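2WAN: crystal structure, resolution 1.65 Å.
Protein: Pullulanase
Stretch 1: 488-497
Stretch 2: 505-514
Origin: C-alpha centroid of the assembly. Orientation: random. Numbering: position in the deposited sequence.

Stretch 1 (488-497) LQPVEEFNSI
Stretch 2 (505-514) YNWGYDPRNY

Two irregular segments of one chain can be joined without a regular sheet, provided that a few backbone bonds set the register and side chains and water do the rest. Stretches 488-497 and 505-514 of this pullulanase, which bury 937 Å² between them, illustrate the principle.

Around Glu492 to Phe494 the chain runs antiparallel to Pro511 to Tyr514; nearer the start of the first stretch, Gln489 and Pro490 lie beside Trp507 and Gly508 in the same order. CA atoms pair as Gln489 with Trp507 (6.8 Å), Pro490 with Gly508 (5.4 Å), Glu492 with Tyr514 (5.3 Å), Glu493 with Asn513 (5.0 Å) and Phe494 with Pro511 (4.0 Å). Most of the path is loop or turn, with a weakly bonded strand at about 492-494; Glu493 lies at phi/psi -40/123, Phe494 at -121/166 and Pro511 at -64/147, before the corner at Arg512 (-128/-47). That corner brings two successive amides onto one carbonyl: Arg512 N and Asn513 N donate to Glu493 O at 2.8 and 3.1 Å. Beyond Phe494, Asn495 N donates to Asp510 O at 3.0 Å. Pro511, lacking an amide hydrogen, occupies a non-hydrogen-bonded position and turns its side chain away.

Charged and polar side chains reinforce this frame. The CA-to-CB bond of Arg512 points toward the first stretch, and the side chain (t, t, p, chi4 -148°) carries NH2 to a salt bridge with Glu493 OE2 at 2.9 Å, while NH1 donates to Asn495 OD1 at 2.9 Å. Its guanidinium lays one face over Phe494 O. Glu493 is t, p and Asn495 t. Asp510, in the p rotamer, accepts from Ser496 OG, also p, through OD1 at 2.8 Å. At the other end Gln489 (m, t) places NE2 over one face of the Trp507 ring (m), 3.5 Å from Trp507 CG, while donating to Tyr509 OH at 3.2 Å.

Glycine suits the spot against the Phe494 ring. Gly508 (99/25) sets its CA over the face of that ring (chi1 50°, chi2 85°), 3.4 Å from the centroid; a CB would lie 2.6 Å from Phe494 CE2 and press against the preceding carbonyl. Asn506 (t) secures this turn within its own stretch, its OD1 accepting from Gly508 N at 2.8 Å. A second CH-pi contact puts Pro490 CG 4.0 Å from the Tyr509 ring centroid, with the compact proline ring lying over the face.

Water fills the gaps where backbone carbonyls face one another. Water 2 donates to Pro490 O and Trp507 O, both at 2.7 Å, and water 3 to Glu492 O at 2.7 Å and Gly508 O at 3.1 Å. Water 4 links Asn495 ND2 (3.1 Å) to Asp510 OD2 (2.6 Å).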

ATOM      1  N   LEU A 488       5.286  -4.320 -13.645  1.00  9.95           N
ATOM      2  CA  LEU A 488       4.757  -3.307 -14.568  1.00  8.62           C
ATOM      3  C   LEU A 488       4.167  -2.127 -13.816  1.00 10.62           C
ATOM      4  O   LEU A 488       3.368  -2.330 -12.898  1.00  9.11           O
ATOM      5  CB  LEU A 488       3.651  -3.916 -15.448  1.00 10.55           C
ATOM      6  CG  LEU A 488       4.030  -5.034 -16.415  1.00 12.51           C
ATOM      7  CD1 LEU A 488       2.746  -5.571 -17.051  1.00 11.10           C
ATOM      8  CD2 LEU A 488       4.997  -4.529 -17.468  1.00 11.16           C
ATOM      9  N   GLN A 489       4.531  -0.901 -14.211  1.00 10.10           N
ATOM     10  CA  GLN A 489       3.841   0.296 -13.693  1.00 10.22           C
ATOM     11  C   GLN A 489       2.361   0.182 -14.103  1.00  9.77           C
ATOM     12  O   GLN A 489       2.022  -0.636 -14.964  1.00  9.78           O
ATOM     13  CB  GLN A 489       4.506   1.586 -14.171  1.00 10.06           C
ATOM     14  CG  GLN A 489       5.833   1.847 -13.461  1.00 12.41           C
ATOM     15  CD  GLN A 489       6.276   3.298 -13.593  1.00 14.26           C
ATOM     16  OE1 GLN A 489       7.158   3.601 -14.379  1.00 15.26           O
ATOM     17  NE2 GLN A 489       5.638   4.197 -12.839  1.00 14.00           N
ATOM     18  N   PRO A 490       1.465   0.936 -13.454  1.00  9.00           N
ATOM     19  CA  PRO A 490       0.022   0.617 -13.549  1.00  9.06           C
ATOM     20  C   PRO A 490      -0.561   0.347 -14.943  1.00  9.91           C
ATOM     21  O   PRO A 490      -0.500   1.199 -15.850  1.00  9.56           O
ATOM     22  CB  PRO A 490      -0.627   1.828 -12.900  1.00 12.06           C
ATOM     23  CG  PRO A 490       0.352   2.122 -11.769  1.00  7.76           C
ATOM     24  CD  PRO A 490       1.721   1.983 -12.439  1.00  8.97           C
ATOM     25  N   VAL A 491      -1.114  -0.850 -15.090  1.00  8.90           N
ATOM     26  CA  VAL A 491      -1.875  -1.214 -16.303  1.00  9.13           C
ATOM     27  C   VAL A 491      -3.391  -1.366 -16.049  1.00 11.34           C
ATOM     28  O   VAL A 491      -4.133  -1.734 -16.956  1.00  9.64           O
ATOM     29  CB  VAL A 491      -1.290  -2.457 -17.017  1.00 11.09           C
ATOM     30  CG1 VAL A 491       0.186  -2.213 -17.425  1.00 10.40           C
ATOM     31  CG2 VAL A 491      -1.455  -3.742 -16.158  1.00  9.38           C
ATOM     32  N   GLU A 492      -3.854  -1.119 -14.824  1.00  9.20           N
ATOM     33  CA  GLU A 492      -5.310  -0.987 -14.604  1.00  9.79           C
ATOM     34  C   GLU A 492      -5.728   0.402 -15.075  1.00 11.44           C
ATOM     35  O   GLU A 492      -5.107   1.409 -14.703  1.00 11.05           O
ATOM     36  CB  GLU A 492      -5.691  -1.187 -13.142  1.00 10.84           C
ATOM     37  CG  GLU A 492      -5.377  -2.594 -12.646  1.00  8.90           C
ATOM     38  CD  GLU A 492      -5.651  -2.809 -11.172  1.00 12.71           C
ATOM     39  OE1 GLU A 492      -5.813  -1.818 -10.415  1.00 12.81           O
ATOM     40  OE2 GLU A 492      -5.678  -4.001 -10.772  1.00 12.83           O
ATOM     41  N   GLU A 493      -6.781   0.438 -15.901  1.00  9.60           N
ATOM     42  CA  GLU A 493      -7.300   1.660 -16.526  1.00  9.44           C
ATOM     43  C   GLU A 493      -7.309   2.890 -15.616  1.00 10.01           C
ATOM     44  O   GLU A 493      -7.928   2.892 -14.543  1.00 10.34           O
ATOM     45  CB  GLU A 493      -8.733   1.420 -17.030  1.00 11.76           C
ATOM     46  CG  GLU A 493      -9.330   2.613 -17.786  1.00  8.82           C
ATOM     47  CD  GLU A 493      -8.861   2.739 -19.221  1.00 11.75           C
ATOM     48  OE1 GLU A 493      -8.102   1.877 -19.703  1.00 11.66           O
ATOM     49  OE2 GLU A 493      -9.231   3.744 -19.874  1.00 12.72           O
ATOM     50  N   PHE A 494      -6.631   3.927 -16.083  1.00 10.58           N
ATOM     51  CA  PHE A 494      -6.538   5.180 -15.353  1.00 12.25           C
ATOM     52  C   PHE A 494      -7.091   6.360 -16.164  1.00 12.35           C
ATOM     53  O   PHE A 494      -7.292   6.265 -17.382  1.00 13.51           O
ATOM     54  CB  PHE A 494      -5.100   5.425 -14.839  1.00 11.08           C
ATOM     55  CG  PHE A 494      -4.018   5.275 -15.882  1.00 12.24           C
ATOM     56  CD1 PHE A 494      -3.686   6.344 -16.713  1.00 10.58           C
ATOM     57  CD2 PHE A 494      -3.300   4.068 -16.018  1.00  8.49           C
ATOM     58  CE1 PHE A 494      -2.675   6.227 -17.672  1.00 10.26           C
ATOM     59  CE2 PHE A 494      -2.282   3.950 -16.971  1.00  9.39           C
ATOM     60  CZ  PHE A 494      -1.968   5.026 -17.802  1.00 10.56           C
ATOM     61  N   ASN A 495      -7.326   7.480 -15.487  1.00 12.00           N
ATOM     62  CA  ASN A 495      -8.084   8.585 -16.080  1.00 14.02           C
ATOM     63  C   ASN A 495      -7.272   9.596 -16.899  1.00 14.91           C
ATOM     64  O   ASN A 495      -7.826  10.286 -17.770  1.00 15.77           O
ATOM     65  CB  ASN A 495      -8.863   9.301 -14.961  1.00 14.77           C
ATOM     66  CG  ASN A 495      -9.851  10.322 -15.497  1.00 17.47           C
ATOM     67  OD1 ASN A 495     -10.866   9.965 -16.122  1.00 16.92           O
ATOM     68  ND2 ASN A 495      -9.544  11.605 -15.290  1.00 15.60           N
ATOM     69  N   SER A 496      -5.960   9.681 -16.639  1.00 14.90           N
ATOM     70  CA  SER A 496      -5.143  10.819 -17.095  1.00 17.24           C
ATOM     71  C   SER A 496      -4.833  10.832 -18.593  1.00 18.24           C
ATOM     72  O   SER A 496      -4.444  11.867 -19.155  1.00 20.29           O
ATOM     73  CB  SER A 496      -3.853  10.916 -16.271  1.00 18.61           C
ATOM     74  OG  SER A 496      -3.232   9.641 -16.136  1.00 19.24           O
ATOM     75  N   ILE A 497      -5.030   9.695 -19.253  1.00 13.45           N
ATOM     76  CA  ILE A 497      -4.819   9.619 -20.691  1.00 13.14           C
ATOM     77  C   ILE A 497      -6.170   9.483 -21.394  1.00 15.38           C
ATOM     78  O   ILE A 497      -6.957   8.581 -21.093  1.00 14.59           O
ATOM     79  CB  ILE A 497      -3.874   8.437 -21.090  1.00 11.11           C
ATOM     80  CG1 ILE A 497      -2.480   8.636 -20.451  1.00 13.09           C
ATOM     81  CG2 ILE A 497      -3.825   8.269 -22.651  1.00 15.25           C
ATOM     82  CD1 ILE A 497      -1.463   7.525 -20.790  1.00 14.62           C
ATOM     83  N   TYR A 505       1.620  11.176 -22.065  1.00 18.88           N
ATOM     84  CA  TYR A 505       2.412  10.403 -21.114  1.00 17.57           C
ATOM     85  C   TYR A 505       1.852  10.448 -19.697  1.00 15.91           C
ATOM     86  O   TYR A 505       1.668  11.521 -19.152  1.00 15.01           O
ATOM     87  CB  TYR A 505       3.864  10.927 -21.086  1.00 16.89           C
ATOM     88  CG  TYR A 505       4.713   9.979 -20.275  1.00 15.77           C
ATOM     89  CD1 TYR A 505       4.838  10.117 -18.881  1.00 12.99           C
ATOM     90  CD2 TYR A 505       5.312   8.885 -20.893  1.00 11.06           C
ATOM     91  CE1 TYR A 505       5.573   9.197 -18.132  1.00 12.75           C
ATOM     92  CE2 TYR A 505       6.043   7.951 -20.156  1.00  9.46           C
ATOM     93  CZ  TYR A 505       6.172   8.112 -18.794  1.00 13.16           C
ATOM     94  OH  TYR A 505       6.901   7.188 -18.082  1.00 15.34           O
ATOM     95  N   ASN A 506       1.657   9.293 -19.057  1.00 14.68           N
ATOM     96  CA  ASN A 506       1.424   9.291 -17.615  1.00 13.93           C
ATOM     97  C   ASN A 506       1.861   7.976 -16.964  1.00 14.65           C
ATOM     98  O   ASN A 506       1.718   6.902 -17.561  1.00 11.40           O
ATOM     99  CB  ASN A 506      -0.056   9.567 -17.281  1.00 16.37           C
ATOM    100  CG  ASN A 506      -0.258  10.114 -15.868  1.00 18.76           C
ATOM    101  OD1 ASN A 506      -0.242   9.370 -14.872  1.00 17.35           O
ATOM    102  ND2 ASN A 506      -0.483  11.430 -15.781  1.00 18.11           N
ATOM    103  N   TRP A 507       2.358   8.052 -15.734  1.00 13.54           N
ATOM    104  CA  TRP A 507       2.647   6.830 -14.965  1.00 13.54           C
ATOM    105  C   TRP A 507       1.412   5.971 -14.689  1.00 14.58           C
ATOM    106  O   TRP A 507       1.527   4.747 -14.628  1.00 13.50           O
ATOM    107  CB  TRP A 507       3.292   7.127 -13.612  1.00 14.41           C
ATOM    108  CG  TRP A 507       4.737   7.505 -13.652  1.00 11.13           C
ATOM    109  CD1 TRP A 507       5.616   7.332 -14.691  1.00 14.72           C
ATOM    110  CD2 TRP A 507       5.482   8.084 -12.581  1.00 12.07           C
ATOM    111  NE1 TRP A 507       6.855   7.800 -14.338  1.00 14.57           N
ATOM    112  CE2 TRP A 507       6.807   8.253 -13.042  1.00 12.95           C
ATOM    113  CE3 TRP A 507       5.156   8.492 -11.275  1.00 14.14           C
ATOM    114  CZ2 TRP A 507       7.810   8.834 -12.251  1.00 15.10           C
ATOM    115  CZ3 TRP A 507       6.162   9.062 -10.479  1.00 16.82           C
ATOM    116  CH2 TRP A 507       7.470   9.229 -10.976  1.00 16.27           C
ATOM    117  N   GLY A 508       0.262   6.611 -14.470  1.00 12.79           N
ATOM    118  CA  GLY A 508      -0.985   5.887 -14.240  1.00 15.08           C
ATOM    119  C   GLY A 508      -1.443   5.714 -12.804  1.00 13.78           C
ATOM    120  O   GLY A 508      -2.193   4.764 -12.502  1.00 11.86           O
ATOM    121  N   TYR A 509      -1.022   6.608 -11.905  1.00 12.50           N
ATOM    122  CA  TYR A 509      -1.424   6.477 -10.486  1.00 11.13           C
ATOM    123  C   TYR A 509      -2.782   7.125 -10.182  1.00 15.35           C
ATOM    124  O   TYR A 509      -3.067   7.432  -9.029  1.00 15.99           O
ATOM    125  CB  TYR A 509      -0.312   6.945  -9.507  1.00 12.83           C
ATOM    126  CG  TYR A 509       0.888   6.040  -9.646  1.00 11.76           C
ATOM    127  CD1 TYR A 509       0.891   4.779  -9.039  1.00 12.45           C
ATOM    128  CD2 TYR A 509       1.987   6.413 -10.422  1.00 13.65           C
ATOM    129  CE1 TYR A 509       1.950   3.908  -9.202  1.00 10.42           C
ATOM    130  CE2 TYR A 509       3.054   5.565 -10.584  1.00 14.00           C
ATOM    131  CZ  TYR A 509       3.030   4.314  -9.971  1.00 10.57           C
ATOM    132  OH  TYR A 509       4.086   3.446 -10.174  1.00 11.34           O
ATOM    133  N   ASP A 510      -3.605   7.297 -11.218  1.00 14.86           N
ATOM    134  CA  ASP A 510      -4.978   7.835 -11.071  1.00 12.38           C
ATOM    135  C   ASP A 510      -6.040   6.832 -11.588  1.00 11.97           C
ATOM    136  O   ASP A 510      -6.719   7.083 -12.597  1.00 13.55           O
ATOM    137  CB  ASP A 510      -5.098   9.223 -11.727  1.00 14.58           C
ATOM    138  CG  ASP A 510      -4.827   9.211 -13.223  1.00 17.69           C
ATOM    139  OD1 ASP A 510      -3.908   8.508 -13.695  1.00 19.65           O
ATOM    140  OD2 ASP A 510      -5.537   9.952 -13.935  1.00 20.31           O
ATOM    141  N   PRO A 511      -6.186   5.684 -10.894  1.00 12.63           N
ATOM    142  CA  PRO A 511      -7.061   4.623 -11.423  1.00 12.03           C
ATOM    143  C   PRO A 511      -8.539   5.018 -11.529  1.00 13.20           C
ATOM    144  O   PRO A 511      -9.058   5.803 -10.714  1.00 12.06           O
ATOM    145  CB  PRO A 511      -6.886   3.489 -10.412  1.00 15.29           C
ATOM    146  CG  PRO A 511      -6.474   4.176  -9.151  1.00 13.76           C
ATOM    147  CD  PRO A 511      -5.626   5.321  -9.575  1.00 13.40           C
ATOM    148  N   ARG A 512      -9.198   4.466 -12.535  1.00 10.93           N
ATOM    149  CA  ARG A 512     -10.623   4.708 -12.757  1.00 11.33           C
ATOM    150  C   ARG A 512     -11.404   3.406 -12.902  1.00 12.71           C
ATOM    151  O   ARG A 512     -12.489   3.268 -12.316  1.00 11.13           O
ATOM    152  CB  ARG A 512     -10.834   5.563 -14.014  1.00 11.91           C
ATOM    153  CG  ARG A 512     -12.318   5.962 -14.309  1.00 11.64           C
ATOM    154  CD  ARG A 512     -12.385   6.832 -15.573  1.00 13.46           C
ATOM    155  NE  ARG A 512     -12.027   6.031 -16.746  1.00 13.21           N
ATOM    156  CZ  ARG A 512     -11.420   6.482 -17.833  1.00 16.18           C
ATOM    157  NH1 ARG A 512     -11.098   7.766 -17.956  1.00 15.81           N
ATOM    158  NH2 ARG A 512     -11.145   5.639 -18.813  1.00 17.28           N
ATOM    159  N   ASN A 513     -10.886   2.481 -13.713  1.00 11.14           N
ATOM    160  CA  ASN A 513     -11.570   1.177 -13.930  1.00  9.57           C
ATOM    161  C   ASN A 513     -10.615   0.042 -13.549  1.00  9.51           C
ATOM    162  O   ASN A 513      -9.779  -0.396 -14.344  1.00 10.03           O
ATOM    163  CB  ASN A 513     -12.093   1.021 -15.376  1.00 10.40           C
ATOM    164  CG  ASN A 513     -12.898   2.237 -15.836  1.00 10.89           C
ATOM    165  OD1 ASN A 513     -14.121   2.351 -15.598  1.00 16.71           O
ATOM    166  ND2 ASN A 513     -12.216   3.160 -16.469  1.00  7.15           N
ATOM    167  N   TYR A 514     -10.734  -0.413 -12.308  1.00 10.99           N
ATOM    168  CA  TYR A 514      -9.727  -1.312 -11.729  1.00 10.34           C
ATOM    169  C   TYR A 514      -9.576  -2.661 -12.419  1.00 11.07           C
ATOM    170  O   TYR A 514      -8.521  -3.295 -12.306  1.00 11.74           O
ATOM    171  CB  TYR A 514      -9.990  -1.536 -10.242  1.00  8.86           C
ATOM    172  CG  TYR A 514      -9.653  -0.348  -9.358  1.00 13.15           C
ATOM    173  CD1 TYR A 514      -8.329  -0.090  -8.974  1.00 11.68           C
ATOM    174  CD2 TYR A 514     -10.657   0.496  -8.892  1.00 12.90           C
ATOM    175  CE1 TYR A 514      -8.015   0.983  -8.155  1.00 10.95           C
ATOM    176  CE2 TYR A 514     -10.349   1.587  -8.073  1.00 15.01           C
ATOM    177  CZ  TYR A 514      -9.015   1.812  -7.712  1.00 17.37           C
ATOM    178  OH  TYR A 514      -8.683   2.873  -6.902  1.00 18.23           O
TER
HETATM  179  O   HOH W   1       8.469   5.752 -15.734  1.00 11.78           O
HETATM  180  O   HOH W   2       1.469   2.869 -16.606  1.00 11.39           O
HETATM  181  O   HOH W   3      -4.206   2.463 -12.351  1.00 11.82           O
HETATM  182  O   HOH W   4      -6.995  12.136 -13.697  1.00 21.36           O
HETATM  183  O   HOH W   5      -9.409   9.258 -19.899  0.50 21.71           O
HETATM  184  O   HOH W   6      -9.540   7.514 -20.544  0.50 11.41           O